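Local coordinates for glyoxalase family protein (Bacillus cereus, PDB 1ZSW) that is of unknown function but binds zinc and belongs to the glyoxalase/bleomycin resistance/dioxygenase (vicinal oxygen chelate) superfamily, at residues H33-T38 with E83-E88; D145-R150 with P239-I244; Y69-G74 with A333-K338. All blocks are in the same frame, centred on the assembly; numbering follows the deposited sequence.

Interaction 1 of 3, residues H33-T38 with E83-E88. With ZN (zinc ion), chain B.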
ATOM      1  N   HIS A  33       2.827  -2.117  -2.093  1.00 16.06           N
ATOM      2  CA  HIS A  33       1.369  -2.114  -2.142  1.00 16.24           C
ATOM      3  C   HIS A  33       0.857  -2.038  -0.749  1.00 15.13           C
ATOM      4  O   HIS A  33       1.647  -2.113   0.211  1.00 15.37           O
ATOM      5  CB  HIS A  33       0.795  -3.385  -2.832  1.00 17.00           C
ATOM      6  CG  HIS A  33       1.089  -4.677  -2.123  1.00 16.97           C
ATOM      7  ND1 HIS A  33       2.232  -5.415  -2.377  1.00 17.79           N
ATOM      8  CD2 HIS A  33       0.356  -5.411  -1.242  1.00 18.46           C
ATOM      9  CE1 HIS A  33       2.214  -6.520  -1.644  1.00 14.94           C
ATOM     10  NE2 HIS A  33       1.081  -6.548  -0.954  1.00 19.98           N
ATOM     11  N   ILE A  34      -0.459  -1.880  -0.624  1.00 15.05           N
ATOM     12  CA  ILE A  34      -1.082  -1.862   0.700  1.00 13.97           C
ATOM     13  C   ILE A  34      -2.386  -2.621   0.566  1.00 14.08           C
ATOM     14  O   ILE A  34      -3.029  -2.498  -0.477  1.00 15.82           O
ATOM     15  CB  ILE A  34      -1.260  -0.381   1.196  1.00 13.51           C
ATOM     16  CG1 ILE A  34      -1.703  -0.287   2.665  1.00 18.01           C
ATOM     17  CG2 ILE A  34      -2.111   0.461   0.216  1.00 14.86           C
ATOM     18  CD1 ILE A  34      -1.312   1.085   3.288  1.00 17.66           C
ATOM     19  N   SER A  35      -2.696  -3.436   1.562  1.00 14.40           N
ATOM     20  CA  SER A  35      -3.836  -4.373   1.483  1.00 16.01           C
ATOM     21  C   SER A  35      -4.814  -4.158   2.618  1.00 14.37           C
ATOM     22  O   SER A  35      -4.375  -3.965   3.734  1.00 14.81           O
ATOM     23  CB  SER A  35      -3.350  -5.831   1.490  1.00 19.00           C
ATOM     24  OG  SER A  35      -2.608  -6.006   0.256  1.00 20.58           O
ATOM     25  N   MET A  36      -6.107  -4.272   2.291  1.00 14.92           N
ATOM     26  CA  MET A  36      -7.241  -3.862   3.153  1.00 15.35           C
ATOM     27  C   MET A  36      -8.326  -4.915   3.110  1.00 18.65           C
ATOM     28  O   MET A  36      -8.299  -5.851   2.305  1.00 17.68           O
ATOM     29  CB  MET A  36      -7.837  -2.561   2.577  1.00 16.03           C
ATOM     30  CG  MET A  36      -7.090  -1.267   2.904  1.00 18.36           C
ATOM     31  SD  MET A  36      -5.512  -1.072   2.071  1.00 17.65           S
ATOM     32  CE  MET A  36      -6.053  -0.747   0.398  1.00 16.02           C
ATOM     33  N   VAL A  37      -9.290  -4.778   4.017  1.00 18.00           N
ATOM     34  CA  VAL A  37     -10.461  -5.642   4.059  1.00 17.69           C
ATOM     35  C   VAL A  37     -11.695  -4.833   3.684  1.00 19.97           C
ATOM     36  O   VAL A  37     -11.895  -3.734   4.217  1.00 20.66           O
ATOM     37  CB  VAL A  37     -10.611  -6.194   5.470  1.00 17.78           C
ATOM     38  CG1 VAL A  37     -11.946  -6.983   5.644  1.00 18.96           C
ATOM     39  CG2 VAL A  37      -9.420  -7.111   5.816  1.00 21.42           C
ATOM     40  N   THR A  38     -12.493  -5.389   2.759  1.00 19.22           N
ATOM     41  CA  THR A  38     -13.807  -4.834   2.355  1.00 20.40           C
ATOM     42  C   THR A  38     -14.897  -5.855   2.646  1.00 19.49           C
ATOM     43  O   THR A  38     -14.664  -7.058   2.608  1.00 20.78           O
ATOM     44  CB  THR A  38     -13.857  -4.407   0.860  1.00 22.23           C
ATOM     45  OG1 THR A  38     -15.102  -3.748   0.583  1.00 23.67           O
ATOM     46  CG2 THR A  38     -13.731  -5.584  -0.084  1.00 21.35           C
ATOM     47  N   GLU A  83      -0.387  -0.006  -6.059  0.60 18.19           N
ATOM     48  CA  GLU A  83      -1.328  -1.075  -5.837  0.60 18.94           C
ATOM     49  C   GLU A  83      -2.037  -0.951  -4.493  0.60 17.00           C
ATOM     50  O   GLU A  83      -1.366  -1.005  -3.447  0.60 16.09           O
ATOM     51  CB  GLU A  83      -0.553  -2.409  -5.806  0.60 19.30           C
ATOM     52  CG  GLU A  83       0.313  -2.672  -7.047  0.60 22.87           C
ATOM     53  CD  GLU A  83       1.254  -3.861  -6.869  0.60 24.18           C
ATOM     54  OE1 GLU A  83       1.015  -4.688  -5.955  0.60 28.30           O
ATOM     55  OE2 GLU A  83       2.246  -3.947  -7.625  0.60 24.63           O
ATOM     56  N   LEU A  84      -3.374  -0.824  -4.532  1.00 16.68           N
ATOM     57  CA  LEU A  84      -4.235  -0.974  -3.349  0.70 17.99           C
ATOM     58  C   LEU A  84      -5.009  -2.254  -3.565  1.00 17.78           C
ATOM     59  O   LEU A  84      -5.652  -2.423  -4.595  1.00 20.61           O
ATOM     60  CB  LEU A  84      -5.223   0.193  -3.199  0.70 18.45           C
ATOM     61  CG  LEU A  84      -4.793   1.660  -3.252  0.70 22.95           C
ATOM     62  CD1 LEU A  84      -5.739   2.544  -2.399  0.70 22.51           C
ATOM     63  CD2 LEU A  84      -3.345   1.958  -2.924  0.70 22.26           C
ATOM     64  N   SER A  85      -4.926  -3.160  -2.609  1.00 17.04           N
ATOM     65  CA  SER A  85      -5.674  -4.411  -2.786  1.00 16.89           C
ATOM     66  C   SER A  85      -6.631  -4.624  -1.614  1.00 18.62           C
ATOM     67  O   SER A  85      -6.412  -4.082  -0.510  1.00 17.89           O
ATOM     68  CB  SER A  85      -4.707  -5.565  -2.952  1.00 20.93           C
ATOM     69  OG  SER A  85      -4.384  -6.129  -1.699  1.00 22.98           O
ATOM     70  N   PHE A  86      -7.711  -5.363  -1.875  1.00 16.59           N
ATOM     71  CA  PHE A  86      -8.771  -5.582  -0.903  1.00 16.10           C
ATOM     72  C   PHE A  86      -9.189  -7.033  -0.915  1.00 19.05           C
ATOM     73  O   PHE A  86      -9.387  -7.588  -1.993  1.00 19.21           O
ATOM     74  CB  PHE A  86      -9.993  -4.730  -1.299  1.00 17.37           C
ATOM     75  CG  PHE A  86      -9.770  -3.258  -1.156  1.00 18.31           C
ATOM     76  CD1 PHE A  86     -10.186  -2.632   0.022  1.00 20.51           C
ATOM     77  CD2 PHE A  86      -9.158  -2.502  -2.170  1.00 18.27           C
ATOM     78  CE1 PHE A  86      -9.964  -1.297   0.204  1.00 21.03           C
ATOM     79  CE2 PHE A  86      -8.954  -1.079  -1.986  1.00 19.89           C
ATOM     80  CZ  PHE A  86      -9.381  -0.519  -0.798  1.00 19.81           C
ATOM     81  N   PHE A  87      -9.322  -7.617   0.274  1.00 18.32           N
ATOM     82  CA  PHE A  87      -9.902  -8.969   0.454  1.00 19.42           C
ATOM     83  C   PHE A  87     -11.350  -8.717   0.775  1.00 21.29           C
ATOM     84  O   PHE A  87     -11.649  -7.942   1.685  1.00 20.06           O
ATOM     85  CB  PHE A  87      -9.221  -9.656   1.645  1.00 20.06           C
ATOM     86  CG  PHE A  87      -7.766  -9.921   1.405  1.00 24.93           C
ATOM     87  CD1 PHE A  87      -6.788  -9.073   1.950  1.00 30.52           C
ATOM     88  CD2 PHE A  87      -7.376 -10.994   0.607  1.00 28.62           C
ATOM     89  CE1 PHE A  87      -5.430  -9.315   1.713  1.00 32.36           C
ATOM     90  CE2 PHE A  87      -6.018 -11.236   0.363  1.00 31.50           C
ATOM     91  CZ  PHE A  87      -5.062 -10.395   0.923  1.00 29.00           C
ATOM     92  N   GLU A  88     -12.252  -9.372   0.047  1.00 21.30           N
ATOM     93  CA  GLU A  88     -13.672  -9.223   0.341  1.00 22.08           C
ATOM     94  C   GLU A  88     -14.066 -10.276   1.349  1.00 20.79           C
ATOM     95  O   GLU A  88     -13.929 -11.467   1.082  1.00 21.84           O
ATOM     96  CB  GLU A  88     -14.565  -9.371  -0.907  1.00 22.05           C
ATOM     97  CG  GLU A  88     -16.055  -9.180  -0.515  1.00 22.82           C
ATOM     98  CD  GLU A  88     -17.065  -9.720  -1.549  1.00 25.68           C
ATOM     99  OE1 GLU A  88     -18.064  -9.028  -1.848  1.00 30.05           O
ATOM    100  OE2 GLU A  88     -16.853 -10.824  -2.056  1.00 26.19           O
TER
HETATM  101 ZN    ZN B 315       0.616  -8.101   0.415  1.00 23.99          ZN
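I34 to T38 of strand 33-38 pair in parallel with L84 to E88 of strand 83-88, residue for residue, and the two short strand axes are inclined by 33°. Backbone bonds zip the pair, with M36 O accepting F87 N at 2.9 Å and T38 N giving to F87 O. The zinc-facing side carries H33, S35, S85 and F87. H33 NE2 binds the zinc ion at 2.1 Å; H246 and E294 complete the protein ligands. S35 OG and S85 OG share a hydrogen bond of 2.6 Å, and S85 OG is also bonded to H70 NE2. On the other side M36, F86, I34 and L84 make an apolar patch. M36 is bent at chi2 (71°) and chi3 (72°), which folds CE back over one face of the F86 ring in a CH-pi contact, 3.9 Å from its centroid. M36 SD stands farther above that face, a Met-aromatic contact. This is the metal-bearing sheet of a glyoxalase-type fold. Strand 244-251 flanks strand 33-38, strand 69-74 flanks strand 83-88, and helix 41-51 brings Y48 against F86.

Interaction 2 of 3, residues D145-R150 with P239-I244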
ATOM      1  N   ASP A 145     -13.542   6.260   2.350  1.00 23.53           N
ATOM      2  CA  ASP A 145     -14.532   5.463   1.670  1.00 24.59           C
ATOM      3  C   ASP A 145     -15.709   5.167   2.593  1.00 24.83           C
ATOM      4  O   ASP A 145     -15.706   5.559   3.780  1.00 27.23           O
ATOM      5  CB  ASP A 145     -13.941   4.215   0.960  1.00 25.42           C
ATOM      6  CG  ASP A 145     -13.616   3.088   1.882  1.00 25.78           C
ATOM      7  OD1 ASP A 145     -13.975   3.106   3.086  1.00 23.95           O
ATOM      8  OD2 ASP A 145     -12.974   2.123   1.370  1.00 21.74           O
ATOM      9  N   ALA A 146     -16.717   4.491   2.066  1.00 25.70           N
ATOM     10  CA  ALA A 146     -17.937   4.212   2.835  1.00 25.79           C
ATOM     11  C   ALA A 146     -17.742   3.275   4.035  1.00 28.64           C
ATOM     12  O   ALA A 146     -18.615   3.179   4.911  1.00 27.51           O
ATOM     13  CB  ALA A 146     -19.008   3.641   1.903  1.00 27.97           C
ATOM     14  N   GLU A 147     -16.600   2.574   4.064  1.00 23.69           N
ATOM     15  CA  GLU A 147     -16.281   1.590   5.100  1.00 24.51           C
ATOM     16  C   GLU A 147     -15.406   2.168   6.215  1.00 22.76           C
ATOM     17  O   GLU A 147     -14.975   1.442   7.134  1.00 25.26           O
ATOM     18  CB  GLU A 147     -15.550   0.429   4.429  1.00 21.92           C
ATOM     19  CG  GLU A 147     -16.426  -0.189   3.328  1.00 27.31           C
ATOM     20  CD  GLU A 147     -16.033  -1.595   2.969  1.00 31.09           C
ATOM     21  OE1 GLU A 147     -16.711  -2.556   3.407  1.00 28.29           O
ATOM     22  OE2 GLU A 147     -15.053  -1.709   2.220  1.00 32.29           O
ATOM     23  N   GLY A 148     -15.097   3.455   6.103  1.00 22.17           N
ATOM     24  CA  GLY A 148     -14.317   4.126   7.126  1.00 23.10           C
ATOM     25  C   GLY A 148     -12.818   4.084   6.885  1.00 22.18           C
ATOM     26  O   GLY A 148     -12.050   4.452   7.760  1.00 22.28           O
ATOM     27  N   LEU A 149     -12.406   3.605   5.712  1.00 20.82           N
ATOM     28  CA  LEU A 149     -10.985   3.695   5.364  1.00 19.11           C
ATOM     29  C   LEU A 149     -10.601   5.139   5.121  1.00 20.24           C
ATOM     30  O   LEU A 149     -11.251   5.836   4.328  1.00 20.30           O
ATOM     31  CB  LEU A 149     -10.673   2.815   4.124  1.00 17.72           C
ATOM     32  CG  LEU A 149      -9.193   2.894   3.675  1.00 16.07           C
ATOM     33  CD1 LEU A 149      -8.281   2.260   4.692  1.00 18.87           C
ATOM     34  CD2 LEU A 149      -9.054   2.088   2.342  1.00 18.95           C
ATOM     35  N   ARG A 150      -9.507   5.572   5.760  1.00 19.54           N
ATOM     36  CA  ARG A 150      -9.048   6.938   5.650  1.00 17.64           C
ATOM     37  C   ARG A 150      -7.951   7.049   4.629  1.00 18.07           C
ATOM     38  O   ARG A 150      -6.957   6.285   4.697  1.00 17.07           O
ATOM     39  CB  ARG A 150      -8.578   7.474   7.023  1.00 18.30           C
ATOM     40  CG  ARG A 150      -9.749   7.562   8.038  1.00 21.46           C
ATOM     41  CD  ARG A 150      -9.203   7.681   9.462  1.00 26.19           C
ATOM     42  NE  ARG A 150      -8.878   6.356  10.015  1.00 25.50           N
ATOM     43  CZ  ARG A 150      -8.361   6.169  11.229  1.00 30.15           C
ATOM     44  NH1 ARG A 150      -8.097   7.213  12.016  1.00 29.90           N
ATOM     45  NH2 ARG A 150      -8.120   4.943  11.660  1.00 25.61           N
ATOM     46  N   PRO A 239      -9.797  -4.486  14.042  1.00 20.30           N
ATOM     47  CA  PRO A 239     -10.031  -4.327  12.619  1.00 19.50           C
ATOM     48  C   PRO A 239     -11.228  -5.099  12.084  1.00 18.52           C
ATOM     49  O   PRO A 239     -11.440  -6.244  12.453  1.00 20.18           O
ATOM     50  CB  PRO A 239      -8.764  -4.929  11.999  1.00 19.07           C
ATOM     51  CG  PRO A 239      -8.249  -5.873  12.996  1.00 20.70           C
ATOM     52  CD  PRO A 239      -8.629  -5.333  14.346  1.00 20.29           C
ATOM     53  N   GLY A 240     -11.921  -4.463  11.160  1.00 18.32           N
ATOM     54  CA  GLY A 240     -12.993  -5.098  10.372  1.00 18.63           C
ATOM     55  C   GLY A 240     -13.010  -4.530   8.961  1.00 21.71           C
ATOM     56  O   GLY A 240     -11.956  -4.334   8.368  1.00 20.53           O
ATOM     57  N   ARG A 241     -14.194  -4.226   8.423  1.00 19.53           N
ATOM     58  CA  ARG A 241     -14.262  -3.625   7.104  1.00 20.24           C
ATOM     59  C   ARG A 241     -13.576  -2.276   7.152  1.00 20.84           C
ATOM     60  O   ARG A 241     -13.654  -1.548   8.178  1.00 21.94           O
ATOM     61  CB  ARG A 241     -15.731  -3.528   6.631  1.00 23.69           C
ATOM     62  CG  ARG A 241     -16.506  -2.446   7.353  1.00 23.75           C
ATOM     63  CD  ARG A 241     -18.013  -2.481   7.054  1.00 26.42           C
ATOM     64  NE  ARG A 241     -18.292  -2.367   5.628  1.00 32.10           N
ATOM     65  CZ  ARG A 241     -19.494  -2.149   5.093  1.00 37.99           C
ATOM     66  NH1 ARG A 241     -19.631  -2.085   3.767  1.00 35.84           N
ATOM     67  NH2 ARG A 241     -20.550  -1.980   5.875  1.00 37.62           N
ATOM     68  N   GLY A 242     -12.825  -1.946   6.103  1.00 20.46           N
ATOM     69  CA  GLY A 242     -12.190  -0.627   6.087  1.00 18.78           C
ATOM     70  C   GLY A 242     -10.861  -0.628   6.838  1.00 19.09           C
ATOM     71  O   GLY A 242     -10.223   0.422   6.909  1.00 20.92           O
ATOM     72  N   SER A 243     -10.431  -1.788   7.322  1.00 17.98           N
ATOM     73  CA  SER A 243      -9.149  -1.872   7.998  1.00 18.21           C
ATOM     74  C   SER A 243      -8.044  -2.116   6.987  1.00 17.32           C
ATOM     75  O   SER A 243      -8.279  -2.646   5.899  1.00 17.76           O
ATOM     76  CB  SER A 243      -9.126  -2.998   9.052  1.00 17.80           C
ATOM     77  OG  SER A 243      -9.330  -4.289   8.474  1.00 19.31           O
ATOM     78  N   ILE A 244      -6.838  -1.692   7.370  1.00 15.93           N
ATOM     79  CA  ILE A 244      -5.632  -1.943   6.604  1.00 15.71           C
ATOM     80  C   ILE A 244      -4.888  -3.115   7.245  1.00 17.76           C
ATOM     81  O   ILE A 244      -4.514  -3.063   8.423  1.00 19.57           O
ATOM     82  CB  ILE A 244      -4.738  -0.679   6.522  1.00 15.04           C
ATOM     83  CG1 ILE A 244      -5.483   0.488   5.865  1.00 17.89           C
ATOM     84  CG2 ILE A 244      -3.472  -1.020   5.731  1.00 17.57           C
ATOM     85  CD1 ILE A 244      -4.913   1.897   6.176  1.00 16.87           C
TER
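Two beta turns meet here, held by a salt bridge between E147 and R241 and by a small apolar contact beside it. The type I turn D145-G148 follows strand 138-144, and the type II turn G240-S243 leads into strand 244-251. The contact joins loops from the two glyoxalase-superfamily regions of the chain, beside the end of strand 31-38. R241 grips E147 side-on with two nitrogens, both directed to one oxygen. NE reaches E147 OE1 at 2.7 Å and NH1 reaches it at 3.0 Å. OE1 lies in the guanidinium plane, yet the carboxylate is turned 85° from that plane. The two nitrogens approach OE1 on its anti side. The same oxygen also accepts from K39 N, and E147 OE2 bonds to T38 OG1. Both carboxylate oxygens are thus engaged, which should fix the rotation of the group and probably favours its charged form. R241 CG sits between its backbone N and carbonyl carbon (chi1 73°), and the bend at chi3 brings the NE edge round to E147. G242 packs against E147, with G242 CA 3.6 Å from E147 O. Having no side chain, G242 leaves room for that oxygen, and its positive phi also calls for glycine. G148 likewise has a positive phi. An Asx turn shapes the first loop. D145 OD1 takes E147 N and L149 N from opposite faces of its carboxylate plane, while OD2 bonds to Y48 OH. In the second turn, G240 O accepts both S243 N and S243 OG. Deeper in, L149 and I244 cross at about a right angle, against M36 and I105. L149 CD1 lies 3.5 Å from I244 CG1 and the same distance from G242 O.

Interaction 3 of 3, residues Y69-G74 with A333-K338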
ATOM      1  N   TYR A  69     -12.596 -13.241  -2.526  1.00 24.55           N
ATOM      2  CA  TYR A  69     -12.051 -12.359  -3.569  1.00 22.43           C
ATOM      3  C   TYR A  69     -10.876 -11.561  -3.030  1.00 22.15           C
ATOM      4  O   TYR A  69     -10.855 -11.158  -1.857  1.00 23.69           O
ATOM      5  CB  TYR A  69     -13.086 -11.356  -4.067  1.00 24.06           C
ATOM      6  CG  TYR A  69     -13.979 -11.761  -5.252  1.00 25.80           C
ATOM      7  CD1 TYR A  69     -15.362 -11.764  -5.128  1.00 28.43           C
ATOM      8  CD2 TYR A  69     -13.425 -12.089  -6.486  1.00 27.88           C
ATOM      9  CE1 TYR A  69     -16.181 -12.098  -6.210  1.00 30.72           C
ATOM     10  CE2 TYR A  69     -14.236 -12.431  -7.576  1.00 28.56           C
ATOM     11  CZ  TYR A  69     -15.604 -12.415  -7.432  1.00 29.73           C
ATOM     12  OH  TYR A  69     -16.403 -12.756  -8.511  1.00 31.20           O
ATOM     13  N   HIS A  70      -9.911 -11.333  -3.909  1.00 20.13           N
ATOM     14  CA  HIS A  70      -8.806 -10.434  -3.684  1.00 20.46           C
ATOM     15  C   HIS A  70      -8.731  -9.537  -4.931  1.00 21.37           C
ATOM     16  O   HIS A  70      -8.457  -9.994  -6.037  1.00 20.58           O
ATOM     17  CB  HIS A  70      -7.491 -11.204  -3.420  1.00 22.60           C
ATOM     18  CG  HIS A  70      -6.373 -10.357  -2.911  1.00 22.41           C
ATOM     19  ND1 HIS A  70      -5.065 -10.803  -2.853  1.00 26.76           N
ATOM     20  CD2 HIS A  70      -6.356  -9.074  -2.464  1.00 26.70           C
ATOM     21  CE1 HIS A  70      -4.300  -9.844  -2.356  1.00 28.84           C
ATOM     22  NE2 HIS A  70      -5.055  -8.783  -2.126  1.00 26.93           N
ATOM     23  N   LEU A  71      -9.026  -8.243  -4.767  1.00 20.29           N
ATOM     24  CA  LEU A  71      -9.067  -7.314  -5.882  1.00 19.71           C
ATOM     25  C   LEU A  71      -7.935  -6.283  -5.795  1.00 20.41           C
ATOM     26  O   LEU A  71      -7.671  -5.734  -4.705  1.00 20.35           O
ATOM     27  CB  LEU A  71     -10.419  -6.565  -5.879  1.00 19.31           C
ATOM     28  CG  LEU A  71     -11.701  -7.380  -5.674  1.00 23.51           C
ATOM     29  CD1 LEU A  71     -12.839  -6.418  -5.785  1.00 27.53           C
ATOM     30  CD2 LEU A  71     -11.834  -8.474  -6.743  1.00 26.49           C
ATOM     31  N   PHE A  72      -7.164  -6.099  -6.878  0.60 18.70           N
ATOM     32  CA  PHE A  72      -6.102  -5.080  -6.878  0.60 18.94           C
ATOM     33  C   PHE A  72      -6.537  -3.971  -7.811  0.60 18.68           C
ATOM     34  O   PHE A  72      -7.164  -4.210  -8.873  0.60 17.24           O
ATOM     35  CB  PHE A  72      -4.741  -5.583  -7.434  0.60 19.59           C
ATOM     36  CG  PHE A  72      -3.992  -6.563  -6.557  0.60 22.25           C
ATOM     37  CD1 PHE A  72      -4.386  -7.895  -6.490  0.60 25.55           C
ATOM     38  CD2 PHE A  72      -2.839  -6.165  -5.869  0.60 23.74           C
ATOM     39  CE1 PHE A  72      -3.668  -8.816  -5.724  0.60 28.73           C
ATOM     40  CE2 PHE A  72      -2.105  -7.081  -5.089  0.60 23.80           C
ATOM     41  CZ  PHE A  72      -2.529  -8.410  -5.019  0.60 29.09           C
ATOM     42  N   TYR A  73      -6.224  -2.745  -7.379  1.00 17.40           N
ATOM     43  CA  TYR A  73      -6.348  -1.515  -8.183  1.00 17.89           C
ATOM     44  C   TYR A  73      -4.996  -0.817  -8.248  1.00 18.17           C
ATOM     45  O   TYR A  73      -4.196  -0.877  -7.306  1.00 19.06           O
ATOM     46  CB  TYR A  73      -7.365  -0.586  -7.502  1.00 17.46           C
ATOM     47  CG  TYR A  73      -8.705  -1.256  -7.228  1.00 16.20           C
ATOM     48  CD1 TYR A  73      -8.957  -1.890  -5.999  1.00 20.88           C
ATOM     49  CD2 TYR A  73      -9.713  -1.314  -8.230  1.00 18.80           C
ATOM     50  CE1 TYR A  73     -10.165  -2.511  -5.725  1.00 20.59           C
ATOM     51  CE2 TYR A  73     -10.938  -1.964  -7.966  1.00 18.89           C
ATOM     52  CZ  TYR A  73     -11.146  -2.552  -6.710  1.00 20.71           C
ATOM     53  OH  TYR A  73     -12.316  -3.174  -6.379  1.00 26.26           O
ATOM     54  N   GLY A  74      -4.743  -0.105  -9.331  1.00 16.29           N
ATOM     55  CA  GLY A  74      -3.507   0.638  -9.455  1.00 17.07           C
ATOM     56  C   GLY A  74      -3.459   1.380 -10.756  1.00 17.88           C
ATOM     57  O   GLY A  74      -4.478   1.787 -11.273  1.00 19.33           O
ATOM     58  N   ALA A 333     -19.714 -15.010  -6.458  1.00 48.70           N
ATOM     59  CA  ALA A 333     -20.696 -14.180  -7.156  1.00 48.15           C
ATOM     60  C   ALA A 333     -19.960 -13.226  -8.071  1.00 48.45           C
ATOM     61  O   ALA A 333     -18.919 -12.679  -7.686  1.00 47.06           O
ATOM     62  CB  ALA A 333     -21.527 -13.405  -6.172  1.00 48.76           C
ATOM     63  N   PRO A 334     -20.484 -13.013  -9.292  1.00 47.89           N
ATOM     64  CA  PRO A 334     -19.822 -12.073 -10.198  1.00 48.15           C
ATOM     65  C   PRO A 334     -19.805 -10.655  -9.621  1.00 47.44           C
ATOM     66  O   PRO A 334     -20.701 -10.283  -8.861  1.00 48.35           O
ATOM     67  CB  PRO A 334     -20.684 -12.126 -11.465  1.00 48.33           C
ATOM     68  CG  PRO A 334     -21.980 -12.733 -11.042  1.00 49.13           C
ATOM     69  CD  PRO A 334     -21.681 -13.633  -9.898  1.00 48.61           C
ATOM     70  N   ILE A 335     -18.785  -9.878  -9.958  1.00 47.00           N
ATOM     71  CA  ILE A 335     -18.747  -8.496  -9.496  1.00 46.72           C
ATOM     72  C   ILE A 335     -19.578  -7.651 -10.446  1.00 47.77           C
ATOM     73  O   ILE A 335     -19.311  -7.600 -11.643  1.00 48.81           O
ATOM     74  CB  ILE A 335     -17.310  -7.984  -9.317  1.00 46.31           C
ATOM     75  CG1 ILE A 335     -16.729  -8.600  -8.040  1.00 44.40           C
ATOM     76  CG2 ILE A 335     -17.270  -6.444  -9.255  1.00 44.77           C
ATOM     77  CD1 ILE A 335     -15.254  -8.667  -8.018  1.00 39.74           C
ATOM     78  N   GLU A 336     -20.613  -7.025  -9.902  1.00 49.17           N
ATOM     79  CA  GLU A 336     -21.573  -6.279 -10.699  1.00 51.75           C
ATOM     80  C   GLU A 336     -21.140  -4.833 -10.867  1.00 52.09           C
ATOM     81  O   GLU A 336     -20.877  -4.150  -9.879  1.00 51.69           O
ATOM     82  CB  GLU A 336     -22.951  -6.334 -10.039  1.00 51.82           C
ATOM     83  CG  GLU A 336     -23.555  -7.732  -9.961  1.00 54.11           C
ATOM     84  CD  GLU A 336     -24.756  -7.799  -9.031  1.00 56.02           C
ATOM     85  OE1 GLU A 336     -24.769  -8.679  -8.138  1.00 60.15           O
ATOM     86  OE2 GLU A 336     -25.679  -6.964  -9.182  1.00 62.19           O
ATOM     87  N   GLU A 337     -21.076  -4.377 -12.117  1.00 53.16           N
ATOM     88  CA  GLU A 337     -20.754  -2.989 -12.436  1.00 54.94           C
ATOM     89  C   GLU A 337     -21.981  -2.109 -12.258  1.00 57.07           C
ATOM     90  O   GLU A 337     -23.009  -2.330 -12.903  1.00 57.65           O
ATOM     91  CB  GLU A 337     -20.227  -2.863 -13.867  1.00 54.54           C
ATOM     92  CG  GLU A 337     -18.891  -3.571 -14.114  1.00 55.44           C
ATOM     93  CD  GLU A 337     -17.701  -2.875 -13.450  1.00 55.48           C
ATOM     94  OE1 GLU A 337     -17.793  -1.666 -13.155  1.00 54.02           O
ATOM     95  OE2 GLU A 337     -16.668  -3.545 -13.237  1.00 55.34           O
ATOM     96  N   LYS A 338     -21.876  -1.120 -11.370  1.00 58.88           N
ATOM     97  CA  LYS A 338     -22.989  -0.213 -11.094  1.00 60.53           C
ATOM     98  C   LYS A 338     -22.739   1.184 -11.670  1.00 61.45           C
ATOM     99  O   LYS A 338     -21.695   1.459 -12.279  1.00 61.94           O
ATOM    100  CB  LYS A 338     -23.305  -0.163  -9.586  1.00 60.56           C
ATOM    101  CG  LYS A 338     -22.345   0.658  -8.728  1.00 61.89           C
ATOM    102  CD  LYS A 338     -22.489   0.322  -7.236  1.00 61.39           C
ATOM    103  CE  LYS A 338     -22.378   1.581  -6.365  1.00 64.12           C
ATOM    104  NZ  LYS A 338     -22.025   1.307  -4.932  1.00 60.80           N
ATOM    105  OXT LYS A 338     -23.588   2.071 -11.557  1.00 62.78           O
TER
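Y69 and I335 form the close part of this contact, where the C-terminal tail meets strand 69-74 on the face of the metal-bearing sheet turned toward helix 41-51. I335 CD1 sits over the centre of one face of the Y69 ring. It is 3.8 Å from the centroid and 11° off the ring normal, a clear CH-pi contact. The two side chains run past each other in opposite directions. I335 CG1 is beside its backbone N (chi1 -75°), and this puts CD1 over the ring, where it also meets L71. There L71 CD2 and I335 CD1 meet tip to tip at 3.7 Å. M59 of strand 55-62 also packs against both L71 and I335. At the ring edge, Y69 OH gives a hydrogen bond of 2.6 Å to A333 O. The hydroxyl stands above the carbonyl plane, 40° out of it. The outer side is looser. A333 and P334 are exposed, and P334 comes nearest through CA, 3.9 Å from Y69 OH. Beyond I335 the tail turns to helix 41-51, where E336 N bonds to N42 OD1 and E337 OE1 pairs with K49 NZ. The terminal K338 is poorly ordered. One buried tyrosine thus serves the tail twice. Its hydroxyl satisfies a main-chain carbonyl, and its ring face takes a methyl group. The contact with the strand is therefore mainly apolar, with one directed polar bond.

In the fold
From the N terminus, strand 31-38 opens interaction 1, which closes on strand 83-88 after helix 41-51 and two intervening strands. Strand 69-74 opens interaction 3 within that span, so interactions 1 and 3 cross along the chain. Interaction 2 starts later, at 145-150, and closes at 239-244. It ties turns of the two family regions beside strand 31-38. It follows interaction 1 in series and falls within the span of interaction 3, which closes only where the C-terminal tail lies on strand 69-74. Interactions 1 and 3 share one sheet through neighbouring strands 69-74 and 83-88. Interactions 1 and 2 touch where V37 O meets G242 N. Interactions 2 and 3 stay about 8 Å apart at their nearest atoms.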